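Local coordinates for uncharacterized protein (Acinetobacter baumannii, PDB 4PAR), which acts as a restriction endonuclease specific for DNA that contains 5-hydroxymethylcytosine, at residues 17-22 / 43-48; 181-186 / 285-290. The protein carries 3 engineered substitutions. One frame throughout, in Å; residues are numbered along the deposited sequence.

In the fold
The chain starts with helix 7-16. Residues 17-22 follow it in a loop, and helix 26-37 leads on to strand 45-51. Contact 1 closes this short excursion: the chain returns after helix 26-37, and residues 43-48 pack against the loop 17-22. It lies in the N-terminal endonuclease region. The chain then completes the five-stranded mixed sheet and passes through helix 136-159 into the SRA-like region. Contact 2 closes a much longer loop there. It packs side chains of strand 182-184 and the turn after it on strand 283-295; both strands pair with 302-312. The two contacts neither nest nor cross. Contact 1 is finished before contact 2 begins, and their centres lie about 24 Å apart on opposite sides of the chain's centre.

Contact 1 of 2, residues 17-22 / 43-48; sequences LGRTKN and KFVTQQ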
loop_
_atom_site.group_PDB
_atom_site.type_symbol
_atom_site.label_atom_id
_atom_site.label_comp_id
_atom_site.label_asym_id
_atom_site.label_seq_id
_atom_site.Cartn_x
_atom_site.Cartn_y
_atom_site.Cartn_z
ATOM N N LEU F 17 -6.079 -8.909 19.586
ATOM C CA LEU F 17 -6.948 -10.048 19.322
ATOM C C LEU F 17 -7.623 -9.911 17.959
ATOM O O LEU F 17 -8.434 -10.751 17.559
ATOM C CB LEU F 17 -7.989 -10.188 20.429
ATOM C CG LEU F 17 -7.389 -10.372 21.819
ATOM C CD1 LEU F 17 -8.454 -10.435 22.884
ATOM C CD2 LEU F 17 -6.531 -11.614 21.865
ATOM N N GLY F 18 -7.281 -8.841 17.252
ATOM C CA GLY F 18 -7.845 -8.574 15.944
ATOM C C GLY F 18 -6.894 -8.755 14.778
ATOM O O GLY F 18 -7.177 -8.298 13.674
ATOM N N ARG F 19 -5.759 -9.406 15.013
ATOM C CA ARG F 19 -4.777 -9.603 13.950
ATOM C C ARG F 19 -5.278 -10.627 12.953
ATOM O O ARG F 19 -6.030 -11.532 13.314
ATOM C CB ARG F 19 -3.434 -10.068 14.508
ATOM C CG ARG F 19 -2.676 -9.052 15.328
ATOM C CD ARG F 19 -1.327 -9.618 15.708
ATOM N NE ARG F 19 -0.746 -8.969 16.876
ATOM C CZ ARG F 19 -0.035 -7.851 16.820
ATOM N NH1 ARG F 19 0.162 -7.257 15.650
ATOM N NH2 ARG F 19 0.469 -7.326 17.931
ATOM N N THR F 20 -4.852 -10.488 11.700
ATOM C CA THR F 20 -5.158 -11.491 10.690
ATOM C C THR F 20 -4.501 -12.818 11.096
ATOM O O THR F 20 -3.301 -12.876 11.363
ATOM C CB THR F 20 -4.706 -11.039 9.277
ATOM O OG1 THR F 20 -4.812 -12.135 8.361
ATOM C CG2 THR F 20 -3.278 -10.531 9.291
ATOM N N LYS F 21 -5.309 -13.875 11.156
ATOM C CA LYS F 21 -4.900 -15.155 11.734
ATOM C C LYS F 21 -3.816 -15.867 10.938
ATOM O O LYS F 21 -3.907 -15.994 9.719
ATOM C CB LYS F 21 -6.111 -16.082 11.869
ATOM C CG LYS F 21 -7.115 -15.653 12.924
ATOM C CD LYS F 21 -8.436 -16.398 12.764
ATOM C CE LYS F 21 -8.236 -17.905 12.804
ATOM N NZ LYS F 21 -7.653 -18.361 14.096
ATOM N N ASN F 22 -2.781 -16.321 11.638
ATOM C CA ASN F 22 -1.770 -17.180 11.037
ATOM C C ASN F 22 -2.232 -18.630 11.001
ATOM O O ASN F 22 -2.048 -19.334 10.010
ATOM C CB ASN F 22 -0.456 -17.061 11.796
ATOM C CG ASN F 22 0.175 -15.702 11.638
ATOM O OD1 ASN F 22 0.058 -15.076 10.585
ATOM N ND2 ASN F 22 0.845 -15.232 12.684
ATOM N N LYS F 43 0.319 -7.732 30.878
ATOM C CA LYS F 43 0.449 -7.325 29.486
ATOM C C LYS F 43 0.596 -8.571 28.632
ATOM O O LYS F 43 1.187 -9.557 29.070
ATOM C CB LYS F 43 1.645 -6.385 29.291
ATOM C CG LYS F 43 1.797 -5.854 27.873
ATOM C CD LYS F 43 2.931 -4.846 27.757
ATOM C CE LYS F 43 3.110 -4.383 26.316
ATOM N NZ LYS F 43 4.195 -3.372 26.167
ATOM N N PHE F 44 0.039 -8.539 27.425
ATOM C CA PHE F 44 0.181 -9.667 26.511
ATOM C C PHE F 44 0.369 -9.200 25.072
ATOM O O PHE F 44 -0.042 -8.096 24.703
ATOM C CB PHE F 44 -1.023 -10.607 26.612
ATOM C CG PHE F 44 -2.316 -10.003 26.136
ATOM C CD1 PHE F 44 -2.670 -10.048 24.797
ATOM C CD2 PHE F 44 -3.184 -9.414 27.030
ATOM C CE1 PHE F 44 -3.848 -9.501 24.364
ATOM C CE2 PHE F 44 -4.367 -8.862 26.596
ATOM C CZ PHE F 44 -4.699 -8.907 25.263
ATOM N N VAL F 45 1.007 -10.045 24.267
ATOM C CA VAL F 45 1.260 -9.740 22.861
ATOM C C VAL F 45 0.904 -10.957 22.008
ATOM O O VAL F 45 1.244 -12.087 22.361
ATOM C CB VAL F 45 2.744 -9.354 22.609
ATOM C CG1 VAL F 45 2.936 -8.841 21.191
ATOM C CG2 VAL F 45 3.217 -8.325 23.610
ATOM N N THR F 46 0.217 -10.733 20.893
ATOM C CA THR F 46 -0.075 -11.817 19.957
ATOM C C THR F 46 0.845 -11.770 18.746
ATOM O O THR F 46 1.201 -10.693 18.270
ATOM C CB THR F 46 -1.531 -11.782 19.454
ATOM O OG1 THR F 46 -1.807 -10.501 18.872
ATOM C CG2 THR F 46 -2.508 -12.060 20.589
ATOM N N GLN F 47 1.216 -12.946 18.252
ATOM C CA GLN F 47 2.081 -13.066 17.086
ATOM C C GLN F 47 3.423 -12.394 17.336
ATOM O O GLN F 47 3.922 -11.637 16.504
ATOM C CB GLN F 47 1.402 -12.481 15.853
ATOM C CG GLN F 47 0.083 -13.135 15.551
ATOM C CD GLN F 47 -0.508 -12.666 14.253
ATOM O OE1 GLN F 47 0.103 -11.877 13.531
ATOM N NE2 GLN F 47 -1.706 -13.151 13.939
ATOM N N GLN F 48 4.000 -12.686 18.495
ATOM C CA GLN F 48 5.285 -12.117 18.864
ATOM C C GLN F 48 6.388 -12.813 18.103
ATOM O O GLN F 48 6.521 -14.037 18.187
ATOM C CB GLN F 48 5.525 -12.241 20.370
ATOM C CG GLN F 48 6.912 -11.827 20.807
ATOM C CD GLN F 48 7.193 -10.362 20.565
ATOM O OE1 GLN F 48 6.472 -9.491 21.047
ATOM N NE2 GLN F 48 8.246 -10.080 19.809
#
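The R19 chain runs extended from CG to NE, and T46 holds OG1 between its backbone N and carbonyl carbon (chi1 56°). NE and OG1 meet in a hydrogen bond of 2.7 Å from R19 NE to T46 OG1. OG1 lies near the guanidinium plane, at its edge. The same hydroxyl is hydrogen-bonded to Q16 O at the end of helix 7-16. R19 NH2 is bonded to Q16 OE1 and NH1 to N278 O, which fixes the rotation of the guanidinium.

The R19 and Q47 chains lie alongside and point opposite ways, with R19 CD 3.4 Å from Q47 OE1. Q47 NE2 donates to T20 O at 3.0 Å, from above the carbonyl plane. N22 reaches Q47 tip to tip, and N22 ND2 is 3.3 Å from Q47 CD. L17 CD2 makes an apolar contact with F44 CE1 at 4.2 Å; F44 also packs on I34 of helix 26-37.

T60 on strand 57-64 stands across from both Q47 and Q48. Q47 has positive phi (60°), in the place where glycine is common. The pattern fits a G1 beta bulge, set in the mixed sheet of an endonuclease domain of the PD-(D/E)XK clan.

Contact 2 of 2, residues 181-186 / 285-290; sequences GRISLA and YRFMGL. With nucleotides of chain C.
I183 lays its CG2 methyl over one face of the F287 ring, offset toward the rim. This is a CH-pi contact, with I183 CG2 4.0 Å from the ring centroid of F287 and 25° off the normal. F287 holds CG anti to its backbone N (chi1 173°), which brings F287 CG to 3.7 Å from I183 CG2. The backbone N of G289 sits over the centre of the opposite face, so the ring is sandwiched. S184 C lies at the ring edge.

L185 crosses F287 at about a right angle, with L185 CD2 3.6 Å from F287 CD2. Just beyond the strand, A186 N donates to S184 OG at 3.1 Å, which makes an ST turn. F287 also packs on V311 and meets the ring of F272.

Y285 binds the DNA backbone: Y285 OH donates to the phosphate oxygen OP2 of DA7 of chain C at 3.0 Å, and OP2 lies in the plane of the tyrosine ring. R286 forms a salt bridge with D111, in the N-terminal endonuclease region, and so links the two regions of the chain.

Strands 182-184 and 283-295 both pair with strand 302-312. The packing of I183 and L185 on the F287 ring belongs to the curled sheet of the SRA-like domain, a member of the PUA clan.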
loop_
_atom_site.group_PDB
_atom_site.type_symbol
_atom_site.label_atom_id
_atom_site.label_comp_id
_atom_site.label_asym_id
_atom_site.label_seq_id
_atom_site.Cartn_x
_atom_site.Cartn_y
_atom_site.Cartn_z
ATOM N N GLY F 181 14.266 4.600 38.555
ATOM C CA GLY F 181 15.696 4.607 38.791
ATOM C C GLY F 181 16.473 3.726 37.835
ATOM O O GLY F 181 17.676 3.907 37.668
ATOM N N ARG F 182 15.797 2.776 37.199
ATOM C CA ARG F 182 16.492 1.856 36.307
ATOM C C ARG F 182 15.670 1.400 35.107
ATOM O O ARG F 182 14.444 1.514 35.083
ATOM C CB ARG F 182 16.962 0.624 37.083
ATOM C CG ARG F 182 15.854 -0.139 37.788
ATOM C CD ARG F 182 16.399 -1.426 38.383
ATOM N NE ARG F 182 15.632 -1.880 39.540
ATOM C CZ ARG F 182 16.028 -2.846 40.361
ATOM N NH1 ARG F 182 17.185 -3.462 40.155
ATOM N NH2 ARG F 182 15.270 -3.198 41.392
ATOM N N ILE F 183 16.381 0.882 34.112
ATOM C CA ILE F 183 15.783 0.292 32.928
ATOM C C ILE F 183 16.327 -1.119 32.763
ATOM O O ILE F 183 17.540 -1.318 32.613
ATOM C CB ILE F 183 16.071 1.122 31.669
ATOM C CG1 ILE F 183 15.361 2.475 31.761
ATOM C CG2 ILE F 183 15.640 0.366 30.422
ATOM C CD1 ILE F 183 15.574 3.358 30.556
ATOM N N SER F 184 15.421 -2.090 32.795
ATOM C CA SER F 184 15.787 -3.500 32.817
ATOM C C SER F 184 15.186 -4.280 31.651
ATOM O O SER F 184 14.236 -3.835 31.011
ATOM C CB SER F 184 15.348 -4.131 34.141
ATOM O OG SER F 184 15.510 -5.539 34.118
ATOM N N LEU F 185 15.753 -5.450 31.383
ATOM C CA LEU F 185 15.241 -6.328 30.343
ATOM C C LEU F 185 13.994 -7.047 30.828
ATOM O O LEU F 185 13.111 -7.387 30.040
ATOM C CB LEU F 185 16.305 -7.338 29.922
ATOM C CG LEU F 185 17.516 -6.735 29.214
ATOM C CD1 LEU F 185 18.503 -7.816 28.822
ATOM C CD2 LEU F 185 17.067 -5.956 27.995
ATOM N N ALA F 186 13.928 -7.278 32.135
ATOM C CA ALA F 186 12.762 -7.908 32.733
ATOM C C ALA F 186 11.545 -6.992 32.612
ATOM O O ALA F 186 10.414 -7.458 32.481
ATOM C CB ALA F 186 13.034 -8.251 34.186
ATOM N N TYR F 285 12.025 1.993 20.005
ATOM C CA TYR F 285 13.380 1.709 20.461
ATOM C C TYR F 285 13.396 0.857 21.730
ATOM O O TYR F 285 12.955 1.287 22.800
ATOM C CB TYR F 285 14.145 3.032 20.638
ATOM C CG TYR F 285 14.307 3.724 19.301
ATOM C CD1 TYR F 285 13.303 4.537 18.792
ATOM C CD2 TYR F 285 15.430 3.504 18.515
ATOM C CE1 TYR F 285 13.423 5.133 17.557
ATOM C CE2 TYR F 285 15.563 4.104 17.275
ATOM C CZ TYR F 285 14.555 4.917 16.801
ATOM O OH TYR F 285 14.676 5.518 15.567
ATOM N N ARG F 286 13.913 -0.363 21.582
ATOM C CA ARG F 286 13.878 -1.373 22.637
ATOM C C ARG F 286 15.231 -1.540 23.310
ATOM O O ARG F 286 16.251 -1.718 22.647
ATOM C CB ARG F 286 13.418 -2.721 22.074
ATOM C CG ARG F 286 13.760 -3.909 22.965
ATOM C CD ARG F 286 13.272 -5.228 22.376
ATOM N NE ARG F 286 11.821 -5.353 22.465
ATOM C CZ ARG F 286 11.175 -5.735 23.560
ATOM N NH1 ARG F 286 11.850 -6.032 24.662
ATOM N NH2 ARG F 286 9.856 -5.816 23.556
ATOM N N PHE F 287 15.230 -1.506 24.636
ATOM C CA PHE F 287 16.466 -1.636 25.382
ATOM C C PHE F 287 16.987 -3.059 25.254
ATOM O O PHE F 287 16.307 -4.002 25.647
ATOM C CB PHE F 287 16.214 -1.270 26.846
ATOM C CG PHE F 287 17.376 -1.521 27.751
ATOM C CD1 PHE F 287 18.548 -0.802 27.615
ATOM C CD2 PHE F 287 17.282 -2.460 28.762
ATOM C CE1 PHE F 287 19.612 -1.028 28.460
ATOM C CE2 PHE F 287 18.341 -2.691 29.612
ATOM C CZ PHE F 287 19.506 -1.971 29.465
ATOM N N MET F 288 18.178 -3.215 24.680
ATOM C CA MET F 288 18.794 -4.533 24.582
ATOM C C MET F 288 19.751 -4.870 25.721
ATOM O O MET F 288 20.043 -6.040 25.963
ATOM C CB MET F 288 19.537 -4.660 23.249
ATOM C CG MET F 288 18.619 -4.747 22.043
ATOM S SD MET F 288 17.329 -5.988 22.272
ATOM C CE MET F 288 16.467 -5.889 20.704
ATOM N N GLY F 289 20.243 -3.853 26.420
ATOM C CA GLY F 289 21.169 -4.092 27.513
ATOM C C GLY F 289 22.274 -3.052 27.620
ATOM O O GLY F 289 22.279 -2.047 26.901
ATOM N N LEU F 290 23.227 -3.320 28.507
ATOM C CA LEU F 290 24.480 -2.573 28.573
ATOM C C LEU F 290 25.623 -3.467 28.106
ATOM O O LEU F 290 25.955 -4.473 28.760
ATOM C CB LEU F 290 24.750 -2.055 29.985
ATOM C CG LEU F 290 26.062 -1.284 30.155
ATOM C CD1 LEU F 290 26.158 -0.159 29.139
ATOM C CD2 LEU F 290 26.186 -0.739 31.566
ATOM P P DA C 7 12.712 8.383 14.987
ATOM O OP1 DA C 7 12.714 8.301 16.464
ATOM O OP2 DA C 7 12.589 7.148 14.179
ATOM O "O5'" DA C 7 11.569 9.402 14.528
ATOM C "C5'" DA C 7 11.433 10.645 15.182
ATOM C "C4'" DA C 7 10.385 11.505 14.503
ATOM O "O4'" DA C 7 10.821 11.844 13.165
ATOM C "C3'" DA C 7 9.007 10.861 14.359
ATOM O "O3'" DA C 7 8.018 11.762 14.841
ATOM C "C2'" DA C 7 8.873 10.617 12.851
ATOM C "C1'" DA C 7 9.741 11.721 12.275
ATOM N N9 DA C 7 10.285 11.426 10.949
ATOM C C8 DA C 7 11.090 10.377 10.611
ATOM N N7 DA C 7 11.449 10.365 9.350
ATOM C C5 DA C 7 10.846 11.491 8.820
ATOM C C6 DA C 7 10.841 12.039 7.522
ATOM N N6 DA C 7 11.495 11.492 6.494
ATOM N N1 DA C 7 10.138 13.175 7.323
ATOM C C2 DA C 7 9.488 13.719 8.362
ATOM N N3 DA C 7 9.417 13.294 9.626
ATOM C C4 DA C 7 10.126 12.163 9.791
#